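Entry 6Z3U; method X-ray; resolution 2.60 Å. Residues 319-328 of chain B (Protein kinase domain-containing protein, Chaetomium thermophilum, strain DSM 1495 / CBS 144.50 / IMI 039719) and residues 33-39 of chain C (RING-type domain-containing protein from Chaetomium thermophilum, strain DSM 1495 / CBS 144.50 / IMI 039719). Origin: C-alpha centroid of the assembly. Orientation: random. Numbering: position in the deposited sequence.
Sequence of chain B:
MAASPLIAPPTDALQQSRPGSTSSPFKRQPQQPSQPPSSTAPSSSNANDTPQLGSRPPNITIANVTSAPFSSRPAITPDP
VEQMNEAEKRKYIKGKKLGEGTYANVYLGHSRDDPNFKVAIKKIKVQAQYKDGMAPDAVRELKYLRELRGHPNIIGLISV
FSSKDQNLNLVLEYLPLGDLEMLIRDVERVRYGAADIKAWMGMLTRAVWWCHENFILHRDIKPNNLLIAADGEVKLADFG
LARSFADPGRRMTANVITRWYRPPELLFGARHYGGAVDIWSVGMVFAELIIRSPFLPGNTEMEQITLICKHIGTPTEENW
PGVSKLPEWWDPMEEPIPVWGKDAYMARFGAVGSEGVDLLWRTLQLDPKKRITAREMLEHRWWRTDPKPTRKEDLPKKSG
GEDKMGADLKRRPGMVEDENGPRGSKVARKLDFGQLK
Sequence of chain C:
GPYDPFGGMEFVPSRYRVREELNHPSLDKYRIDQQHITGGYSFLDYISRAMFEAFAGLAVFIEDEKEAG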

# COMPACT_ATOMS: atom_id res chain seq x y z
N ASN B 319 -21.40 9.18 -26.88
CA ASN B 319 -19.97 8.91 -26.80
C ASN B 319 -19.55 8.27 -25.48
O ASN B 319 -18.41 7.83 -25.36
N TRP B 320 -20.45 8.21 -24.50
CA TRP B 320 -20.12 7.73 -23.16
C TRP B 320 -21.38 7.19 -22.51
O TRP B 320 -22.00 7.85 -21.67
N PRO B 321 -21.79 5.98 -22.89
CA PRO B 321 -23.05 5.43 -22.35
C PRO B 321 -23.05 5.42 -20.83
O PRO B 321 -22.08 5.01 -20.19
N GLY B 322 -24.17 5.86 -20.26
CA GLY B 322 -24.35 5.89 -18.83
C GLY B 322 -23.72 7.08 -18.13
O GLY B 322 -23.80 7.16 -16.90
N VAL B 323 -23.11 8.01 -18.87
CA VAL B 323 -22.44 9.14 -18.24
C VAL B 323 -23.44 9.96 -17.42
O VAL B 323 -23.15 10.37 -16.29
N SER B 324 -24.63 10.19 -17.97
CA SER B 324 -25.65 10.98 -17.28
C SER B 324 -26.17 10.30 -16.02
O SER B 324 -26.96 10.91 -15.29
N LYS B 325 -25.76 9.06 -15.75
CA LYS B 325 -26.18 8.33 -14.56
C LYS B 325 -25.15 8.40 -13.44
O LYS B 325 -25.31 7.72 -12.42
N LEU B 326 -24.09 9.19 -13.60
CA LEU B 326 -23.07 9.27 -12.57
C LEU B 326 -23.60 10.02 -11.34
O LEU B 326 -24.49 10.87 -11.46
N PRO B 327 -23.07 9.71 -10.15
CA PRO B 327 -23.65 10.28 -8.93
C PRO B 327 -23.74 11.79 -8.93
O PRO B 327 -24.67 12.35 -8.31
N GLU B 328 -22.82 12.49 -9.58
CA GLU B 328 -22.78 13.95 -9.58
C GLU B 328 -22.62 14.48 -10.99
O GLU B 328 -21.92 15.47 -11.24
N ASP C 33 -23.09 -3.69 -13.94
CA ASP C 33 -23.44 -2.54 -13.12
C ASP C 33 -23.14 -1.26 -13.89
O ASP C 33 -22.01 -1.07 -14.37
N GLN C 34 -24.14 -0.40 -14.02
CA GLN C 34 -23.97 0.82 -14.80
C GLN C 34 -22.79 1.64 -14.28
O GLN C 34 -22.00 2.18 -15.07
N GLN C 35 -22.65 1.75 -12.96
CA GLN C 35 -21.60 2.60 -12.40
C GLN C 35 -20.21 2.05 -12.69
O GLN C 35 -19.26 2.83 -12.85
N HIS C 36 -20.06 0.72 -12.75
CA HIS C 36 -18.74 0.15 -12.99
C HIS C 36 -18.31 0.33 -14.43
O HIS C 36 -17.15 0.65 -14.70
N ILE C 37 -19.22 0.12 -15.38
CA ILE C 37 -18.87 0.25 -16.79
C ILE C 37 -18.73 1.72 -17.17
O ILE C 37 -17.69 2.15 -17.68
N THR C 38 -19.77 2.52 -16.92
CA THR C 38 -19.73 3.92 -17.31
C THR C 38 -18.67 4.70 -16.55
O THR C 38 -18.28 5.79 -16.99
N GLY C 39 -18.21 4.19 -15.41
CA GLY C 39 -17.19 4.85 -14.62
C GLY C 39 -15.77 4.45 -14.94
O GLY C 39 -14.83 5.09 -14.48

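The kinase stretch is mostly loop, with a type II beta turn from Trp B320 to Val B323 followed by a short 3-10 segment, residues 323 to 325. It packs against the start of a helix in chain C. The two stretches bury 357 Å² in total, and Thr C38 contributes most of any residue. The backbones come close at Gly B322, whose CA lies 5.2 Å from the CA of Thr C38.

Two clear hydrogen bonds cross the contact, and both involve Thr C38. The side chain of Trp B320 leaves its backbone sideways, with chi1 t, but its ring reaches the helix. There NE1 of Trp B320 donates to the backbone O of Thr C38 at 2.7 Å. The acceptor sits at the ring edge, near the ring plane, as suits an indole N-H. Thr C38 points toward chain B, also with chi1 t. OG1 of Thr C38 donates to O of Pro B321 at 2.5 Å. This bond is very short, and the position of OG1 is less certain because it is crowded in the model. N of Val B323 donates to O of Trp B320 at 3.0 Å, closing the turn.

Gly B322 suits this tight site. Its positive phi favours glycine, and a CB would point toward the helix, clashing with OE1 of Gln C34 and OG1 of Thr C38. Gln C34 points toward chain B with chi1 t and chi2 p, and its OE1 comes 3.4 Å from CA of Gly B322.

The remaining contacts, polar and nonpolar, lie further along. Leu B326 leaves sideways with off-well chi1 and chi2, yet its end approaches the helix. CD1 of Leu B326 lies 3.6 Å from CG2 of Thr C38. The side chain of Gln C35 also leaves sideways and ends near chain B, close to Leu B326 and Pro B327; its chi1 is off-well and chi2 is p. Its amide is probably turned over in the model. Lys B325 starts toward the helix, with CB 4.4 Å from CG of Gln C34, but its end leads away. There NZ of Lys B325 makes a weak bond to OG of Ser B324 at 3.5 Å.

Asp C33 caps the helix rather than meeting chain B. OD1 of Asp C33 accepts a weak bond from N of Gln C35 at 3.3 Å, and OD2 of Asp C33 accepts from ND1 of His C36 at 2.6 Å.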

# COMPACT_ATOMS: atom_id res chain seq x y z
CB ASN B 319 -19.18 10.21 -27.00
CG ASN B 319 -19.53 11.28 -25.98
OD1 ASN B 319 -19.79 10.99 -24.82
ND2 ASN B 319 -19.54 12.53 -26.42
CB TRP B 320 -19.51 8.86 -22.33
CG TRP B 320 -18.92 8.45 -21.01
CD1 TRP B 320 -19.01 7.22 -20.42
CD2 TRP B 320 -18.16 9.27 -20.12
NE1 TRP B 320 -18.34 7.23 -19.22
CE2 TRP B 320 -17.82 8.48 -19.01
CE3 TRP B 320 -17.75 10.60 -20.16
CZ2 TRP B 320 -17.07 8.97 -17.95
CZ3 TRP B 320 -17.00 11.09 -19.10
CH2 TRP B 320 -16.67 10.28 -18.01
CB PRO B 321 -23.08 4.02 -22.94
CG PRO B 321 -22.26 4.10 -24.18
CD PRO B 321 -21.17 5.08 -23.88
CB VAL B 323 -21.73 10.00 -19.30
CG1 VAL B 323 -22.73 10.60 -20.27
CG2 VAL B 323 -20.90 11.09 -18.63
CB SER B 324 -26.82 11.26 -18.22
OG SER B 324 -27.43 10.06 -18.64
CB LYS B 325 -26.45 6.87 -14.91
CG LYS B 325 -27.34 6.68 -16.13
CD LYS B 325 -28.69 7.37 -15.96
CE LYS B 325 -29.70 6.87 -16.98
NZ LYS B 325 -29.24 7.07 -18.38
CB LEU B 326 -21.82 9.98 -13.10
CG LEU B 326 -20.60 9.18 -13.56
CD1 LEU B 326 -20.72 7.68 -13.36
CD2 LEU B 326 -20.29 9.48 -15.02
CB PRO B 327 -22.69 9.79 -7.83
CG PRO B 327 -22.10 8.53 -8.39
CD PRO B 327 -21.97 8.77 -9.87
CB GLU B 328 -21.65 14.46 -8.68
CG GLU B 328 -21.87 14.17 -7.21
CD GLU B 328 -20.61 14.40 -6.38
OE1 GLU B 328 -20.25 15.57 -6.17
OE2 GLU B 328 -19.99 13.40 -5.96
CB ASP C 33 -22.66 -2.57 -11.81
CG ASP C 33 -23.00 -1.40 -10.90
OD1 ASP C 33 -23.98 -0.69 -11.20
OD2 ASP C 33 -22.28 -1.19 -9.90
CB GLN C 34 -25.25 1.65 -14.76
CG GLN C 34 -25.29 2.77 -15.79
CD GLN C 34 -25.33 2.25 -17.22
OE1 GLN C 34 -24.45 2.55 -18.02
NE2 GLN C 34 -26.35 1.47 -17.54
CB GLN C 35 -21.81 2.77 -10.90
CG GLN C 35 -21.99 4.22 -10.46
CD GLN C 35 -23.26 4.85 -11.01
OE1 GLN C 35 -23.24 5.94 -11.58
NE2 GLN C 35 -24.38 4.16 -10.82
CB HIS C 36 -18.74 -1.33 -12.62
CG HIS C 36 -18.66 -1.59 -11.15
ND1 HIS C 36 -19.68 -1.29 -10.29
CD2 HIS C 36 -17.67 -2.14 -10.40
CE1 HIS C 36 -19.34 -1.63 -9.06
NE2 HIS C 36 -18.12 -2.14 -9.10
CB ILE C 37 -19.90 -0.49 -17.67
CG1 ILE C 37 -21.31 0.06 -17.44
CG2 ILE C 37 -19.84 -1.98 -17.39
CD1 ILE C 37 -22.42 -0.88 -17.89
CB THR C 38 -21.10 4.56 -17.11
OG1 THR C 38 -21.24 5.69 -17.99
CG2 THR C 38 -21.28 5.02 -15.68